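Local coordinates for putative uncharacterized protein (PDB 4G7X) that is the N-terminal domain of the CTXphi phage coat protein pIII, which probably helps the phage enter Vibrio cholerae by binding host TolA, at residues L24-G29 / E92-P97; V36-C41 / Y96-E101. One frame throughout, in Å; residues are numbered along the deposited sequence. Where two conformers were deposited one is given.

Contact 1: L24-G29 / E92-P97; sequences LLFGFG and ERCIYP
Y96 reaches across to strand 20-27 and fits its ring among L24, L25 and F26, meeting L24 with a face, F26 with its edge and L25 chiefly with its hydroxyl. L24 lies over one face. Its methyl CD2 stands 4.0 Å from the centroid of the Y96 ring, only 5° off the ring normal, a CH-pi contact in which the two side chains run past each other in opposite directions. CB of L24 also lies 4.0 Å from Y96 CE1; CG is anti to the carbonyl carbon (chi1 -63°), on the side of the backbone N. CD of P97, the next residue in the chain, covers the opposite face near the rim, so the ring is sandwiched. F26 comes to the edge instead: the edge of Y96 is directed at the F26 face in an offset T-shaped pair, with planes at 86°. F26 CE1 is 3.9 Å from Y96 CE1, and the same atom lies 4.2 Å from SG of C94, the half-cystine joined to C84. At the end of the ring the hydroxyl OH of Y96 donates to the carbonyl O of L25 over 2.6 Å, in the carbonyl plane and on a lone pair. CB of L25 packs beside this hydroxyl at 3.6 Å, while L25 itself also meets an apolar side chain of the other protein in the assembly. L24 and F26 spend their backbone bonds on G67 and C65 of strand 64-71, whereas the L25 carbonyl turns to the tyrosine. The contact thus joins an apolar sandwich to one short polar bond: carbon covers both faces, the edge meets F26 and the L25 carbonyl oxygen, and together these should fix both the position and the rotation of the ring.

Contact 2: V36-C41 / Y96-E101; sequences VLFDGC and YPYCPE
L37 and Y96 join their backbones where strand 35-38, the first arm of a beta-hairpin, runs parallel to strand 93-95. Y96 N donates to L37 O at 2.9 Å with an almost straight N-H...O angle of 165°, continuing the parallel pairing that L37 makes with C94. Around this bond V36 and F38 approach Y96 from the same strand. CG1 of V36 is anti to the backbone N (chi1 176°) and comes to 3.6 Å from Y96 CB. F38 lies alongside Y96 and points the same way, with Y96 CD2 at the rim of the F38 ring. The far end of F38 meets a second tyrosine, Y98, obliquely, with F38 CZ 3.5 Å from Y98 CD1 and the ring planes inclined by 55°; F38, Y96 and Y98 thereby make an aromatic cluster. D39 crosses Y98 obliquely on the CD2 side, its OD1 lying 3.4 Å from Y98 CD2, so that the second tyrosine rests against both a ring and a carboxylate. Further out, two turns flank these groups. On one side a type I' turn from F38 to C41 closes the hairpin, with F38 and C41 exchanging backbone bonds in both directions, and C41 is tied to C14 by a disulfide. On the other side P97 is the centre of an inverse gamma turn, which reverses the chain locally; its bond from Y98 N back to Y96 O is weak. H22 of strand 20-27 meets the F38 ring as well, and E101 forms a salt bridge with a basic side chain of the other protein. Between the two turns sits one water, which accepts from D39 N and donates to Y96 O, each at 2.7 Å.

How the contacts relate
From the N terminus the chain passes 24-29, then 36-41, and much later returns as 92-97 and 96-101. Contact 1 closes a loop of 62 residues and contact 2 one of 54; since the first begins earlier and the second ends later, the two cross rather than nest, overlapping at Y96 and P97. They also touch directly, L24 CD2 packing 3.5 Å from F38 CD2. Together they tie the C-terminal run of the domain to strand 20-27 and to the 35-38 hairpin; disulfide C84-C94 holds a residue of contact 1 and C14-C41 one of contact 2.

Contact 1: L24-G29 / E92-P97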
# COMPACT_ATOMS: atom_id res chain seq x y z
N LEU A 24 -5.43 -4.07 -0.21
CA LEU A 24 -6.83 -4.24 0.18
C LEU A 24 -6.91 -4.86 1.56
O LEU A 24 -6.09 -5.73 1.89
CB LEU A 24 -7.58 -5.10 -0.84
CG LEU A 24 -7.68 -4.53 -2.26
CD1 LEU A 24 -8.42 -5.52 -3.14
CD2 LEU A 24 -8.37 -3.18 -2.28
N LEU A 25 -7.89 -4.42 2.34
CA LEU A 25 -8.11 -4.90 3.70
C LEU A 25 -9.30 -5.84 3.78
O LEU A 25 -10.32 -5.63 3.11
CB LEU A 25 -8.34 -3.73 4.65
CG LEU A 25 -7.27 -2.65 4.67
CD1 LEU A 25 -7.71 -1.50 5.57
CD2 LEU A 25 -5.91 -3.18 5.10
N PHE A 26 -9.17 -6.88 4.60
CA PHE A 26 -10.24 -7.86 4.79
C PHE A 26 -10.38 -8.18 6.26
O PHE A 26 -9.52 -7.82 7.07
CB PHE A 26 -9.96 -9.14 3.99
CG PHE A 26 -9.73 -8.90 2.53
CD1 PHE A 26 -10.80 -8.81 1.65
CD2 PHE A 26 -8.44 -8.71 2.04
CE1 PHE A 26 -10.60 -8.57 0.30
CE2 PHE A 26 -8.23 -8.47 0.69
CZ PHE A 26 -9.31 -8.40 -0.18
N GLY A 27 -11.46 -8.86 6.60
CA GLY A 27 -11.66 -9.31 7.97
C GLY A 27 -10.62 -10.32 8.42
O GLY A 27 -10.03 -11.04 7.61
N PHE A 28 -10.39 -10.36 9.72
CA PHE A 28 -9.48 -11.31 10.33
C PHE A 28 -9.93 -12.73 10.00
O PHE A 28 -11.14 -13.01 9.93
CB PHE A 28 -9.46 -11.09 11.83
CG PHE A 28 -8.26 -11.66 12.53
CD1 PHE A 28 -8.42 -12.65 13.49
CD2 PHE A 28 -6.97 -11.19 12.25
CE1 PHE A 28 -7.32 -13.18 14.16
CE2 PHE A 28 -5.87 -11.72 12.91
CZ PHE A 28 -6.04 -12.71 13.86
N GLY A 29 -8.97 -13.62 9.77
CA GLY A 29 -9.28 -15.02 9.47
C GLY A 29 -9.81 -15.26 8.07
O GLY A 29 -10.34 -16.32 7.76
N GLU A 92 -13.23 -15.72 -1.11
CA GLU A 92 -11.96 -15.55 -1.82
C GLU A 92 -12.11 -14.94 -3.21
O GLU A 92 -11.11 -14.66 -3.87
CB GLU A 92 -11.16 -16.86 -1.88
CG GLU A 92 -11.79 -17.94 -2.72
CD GLU A 92 -12.96 -18.61 -2.03
OE1 GLU A 92 -13.06 -18.52 -0.79
OE2 GLU A 92 -13.78 -19.22 -2.74
N ARG A 93 -13.35 -14.73 -3.65
CA ARG A 93 -13.64 -13.92 -4.83
C ARG A 93 -14.80 -13.02 -4.47
O ARG A 93 -15.87 -13.50 -4.09
CB ARG A 93 -13.99 -14.78 -6.04
CG ARG A 93 -12.78 -15.47 -6.62
CD ARG A 93 -13.07 -16.21 -7.91
NE ARG A 93 -11.80 -16.65 -8.46
CZ ARG A 93 -11.14 -17.72 -8.02
NH1 ARG A 93 -11.66 -18.47 -7.07
NH2 ARG A 93 -9.96 -18.03 -8.54
N CYS A 94 -14.59 -11.71 -4.53
CA CYS A 94 -15.59 -10.80 -4.00
C CYS A 94 -15.51 -9.41 -4.61
O CYS A 94 -14.51 -9.06 -5.24
CB CYS A 94 -15.47 -10.73 -2.46
SG CYS A 94 -13.84 -10.25 -1.83
N ILE A 95 -16.58 -8.63 -4.43
CA ILE A 95 -16.63 -7.25 -4.90
C ILE A 95 -16.25 -6.34 -3.74
O ILE A 95 -16.83 -6.43 -2.66
CB ILE A 95 -18.04 -6.90 -5.45
CG1 ILE A 95 -18.41 -7.85 -6.59
CG2 ILE A 95 -18.10 -5.44 -5.88
CD1 ILE A 95 -19.84 -7.73 -7.06
N TYR A 96 -15.26 -5.47 -3.94
CA TYR A 96 -14.80 -4.61 -2.85
C TYR A 96 -15.75 -3.43 -2.60
O TYR A 96 -16.24 -2.82 -3.56
CB TYR A 96 -13.37 -4.11 -3.07
CG TYR A 96 -12.63 -3.91 -1.77
CD1 TYR A 96 -12.13 -4.99 -1.05
CD2 TYR A 96 -12.46 -2.63 -1.24
CE1 TYR A 96 -11.47 -4.82 0.15
CE2 TYR A 96 -11.79 -2.44 -0.03
CZ TYR A 96 -11.31 -3.54 0.66
OH TYR A 96 -10.65 -3.35 1.85
N PRO A 97 -16.04 -3.12 -1.32
CA PRO A 97 -16.87 -1.96 -0.99
C PRO A 97 -16.06 -0.65 -0.92
O PRO A 97 -15.96 -0.03 0.14
CB PRO A 97 -17.46 -2.32 0.38
CG PRO A 97 -16.48 -3.26 0.98
CD PRO A 97 -15.75 -3.96 -0.14

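Contact 2: V36-C41 / Y96-E101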
# COMPACT_ATOMS: atom_id res chain seq x y z
N VAL A 36 -10.48 -9.81 -6.70
CA VAL A 36 -11.38 -8.80 -6.16
C VAL A 36 -11.76 -7.84 -7.28
O VAL A 36 -10.89 -7.35 -8.01
CB VAL A 36 -10.72 -7.99 -5.02
CG1 VAL A 36 -11.64 -6.88 -4.54
CG2 VAL A 36 -10.35 -8.90 -3.86
N LEU A 37 -13.06 -7.58 -7.40
CA LEU A 37 -13.54 -6.51 -8.27
C LEU A 37 -13.49 -5.21 -7.48
O LEU A 37 -14.34 -4.94 -6.63
CB LEU A 37 -14.94 -6.83 -8.79
CG LEU A 37 -15.48 -5.92 -9.89
CD1 LEU A 37 -14.60 -5.98 -11.14
CD2 LEU A 37 -16.90 -6.34 -10.22
N PHE A 38 -12.46 -4.42 -7.77
CA PHE A 38 -12.17 -3.21 -7.01
C PHE A 38 -12.34 -2.01 -7.92
O PHE A 38 -11.59 -1.84 -8.89
CB PHE A 38 -10.74 -3.25 -6.45
CG PHE A 38 -10.32 -1.98 -5.76
CD1 PHE A 38 -9.59 -1.01 -6.44
CD2 PHE A 38 -10.68 -1.74 -4.44
CE1 PHE A 38 -9.21 0.17 -5.80
CE2 PHE A 38 -10.31 -0.57 -3.80
CZ PHE A 38 -9.57 0.39 -4.48
N ASP A 39 -13.31 -1.16 -7.58
CA ASP A 39 -13.60 0.05 -8.35
C ASP A 39 -13.76 -0.27 -9.85
O ASP A 39 -13.29 0.48 -10.72
CB ASP A 39 -12.49 1.09 -8.09
CG ASP A 39 -12.97 2.51 -8.28
OD1 ASP A 39 -14.18 2.79 -8.13
OD2 ASP A 39 -12.10 3.37 -8.56
N GLY A 40 -14.41 -1.39 -10.13
CA GLY A 40 -14.69 -1.82 -11.50
C GLY A 40 -13.58 -2.61 -12.18
O GLY A 40 -13.78 -3.12 -13.27
N CYS A 41 -12.43 -2.71 -11.52
CA CYS A 41 -11.26 -3.38 -12.07
C CYS A 41 -11.02 -4.71 -11.37
O CYS A 41 -11.00 -4.78 -10.14
CB CYS A 41 -10.03 -2.49 -11.88
SG CYS A 41 -8.54 -3.10 -12.71
N TYR A 96 -15.26 -5.47 -3.94
CA TYR A 96 -14.80 -4.61 -2.85
C TYR A 96 -15.75 -3.43 -2.60
O TYR A 96 -16.24 -2.82 -3.56
CB TYR A 96 -13.37 -4.11 -3.07
CG TYR A 96 -12.63 -3.91 -1.77
CD1 TYR A 96 -12.13 -4.99 -1.05
CD2 TYR A 96 -12.46 -2.63 -1.24
CE1 TYR A 96 -11.47 -4.82 0.15
CE2 TYR A 96 -11.79 -2.44 -0.03
CZ TYR A 96 -11.31 -3.54 0.66
OH TYR A 96 -10.65 -3.35 1.85
N PRO A 97 -16.04 -3.12 -1.32
CA PRO A 97 -16.87 -1.96 -0.99
C PRO A 97 -16.06 -0.65 -0.92
O PRO A 97 -15.96 -0.03 0.14
CB PRO A 97 -17.46 -2.32 0.38
CG PRO A 97 -16.48 -3.26 0.98
CD PRO A 97 -15.75 -3.96 -0.14
N TYR A 98 -15.52 -0.23 -2.06
CA TYR A 98 -14.68 0.98 -2.15
C TYR A 98 -15.47 2.29 -2.24
O TYR A 98 -16.53 2.35 -2.88
CB TYR A 98 -13.70 0.85 -3.33
CG TYR A 98 -12.98 2.14 -3.69
CD1 TYR A 98 -11.89 2.59 -2.94
CD2 TYR A 98 -13.39 2.91 -4.78
CE1 TYR A 98 -11.24 3.76 -3.26
CE2 TYR A 98 -12.74 4.09 -5.11
CZ TYR A 98 -11.66 4.51 -4.35
OH TYR A 98 -11.02 5.68 -4.68
N CYS A 99 -14.95 3.33 -1.59
CA CYS A 99 -15.50 4.69 -1.65
C CYS A 99 -14.37 5.71 -1.53
O CYS A 99 -13.52 5.59 -0.64
CB CYS A 99 -16.53 4.91 -0.54
SG CYS A 99 -17.22 6.58 -0.48
N PRO A 100 -14.35 6.72 -2.42
CA PRO A 100 -13.31 7.77 -2.38
C PRO A 100 -13.29 8.62 -1.10
O PRO A 100 -14.27 8.65 -0.36
CB PRO A 100 -13.65 8.65 -3.59
CG PRO A 100 -14.42 7.77 -4.51
CD PRO A 100 -15.23 6.89 -3.60
N GLU A 101 -12.17 9.30 -0.88
CA GLU A 101 -11.97 10.14 0.31
C GLU A 101 -12.93 11.32 0.39
O GLU A 101 -13.13 12.04 -0.59
CB GLU A 101 -10.53 10.65 0.35
CG GLU A 101 -9.61 9.86 1.27
CD GLU A 101 -9.70 10.31 2.71
OE1 GLU A 101 -8.70 10.86 3.22
OE2 GLU A 101 -10.77 10.13 3.34
O HOH W 1 -15.06 -1.34 -5.52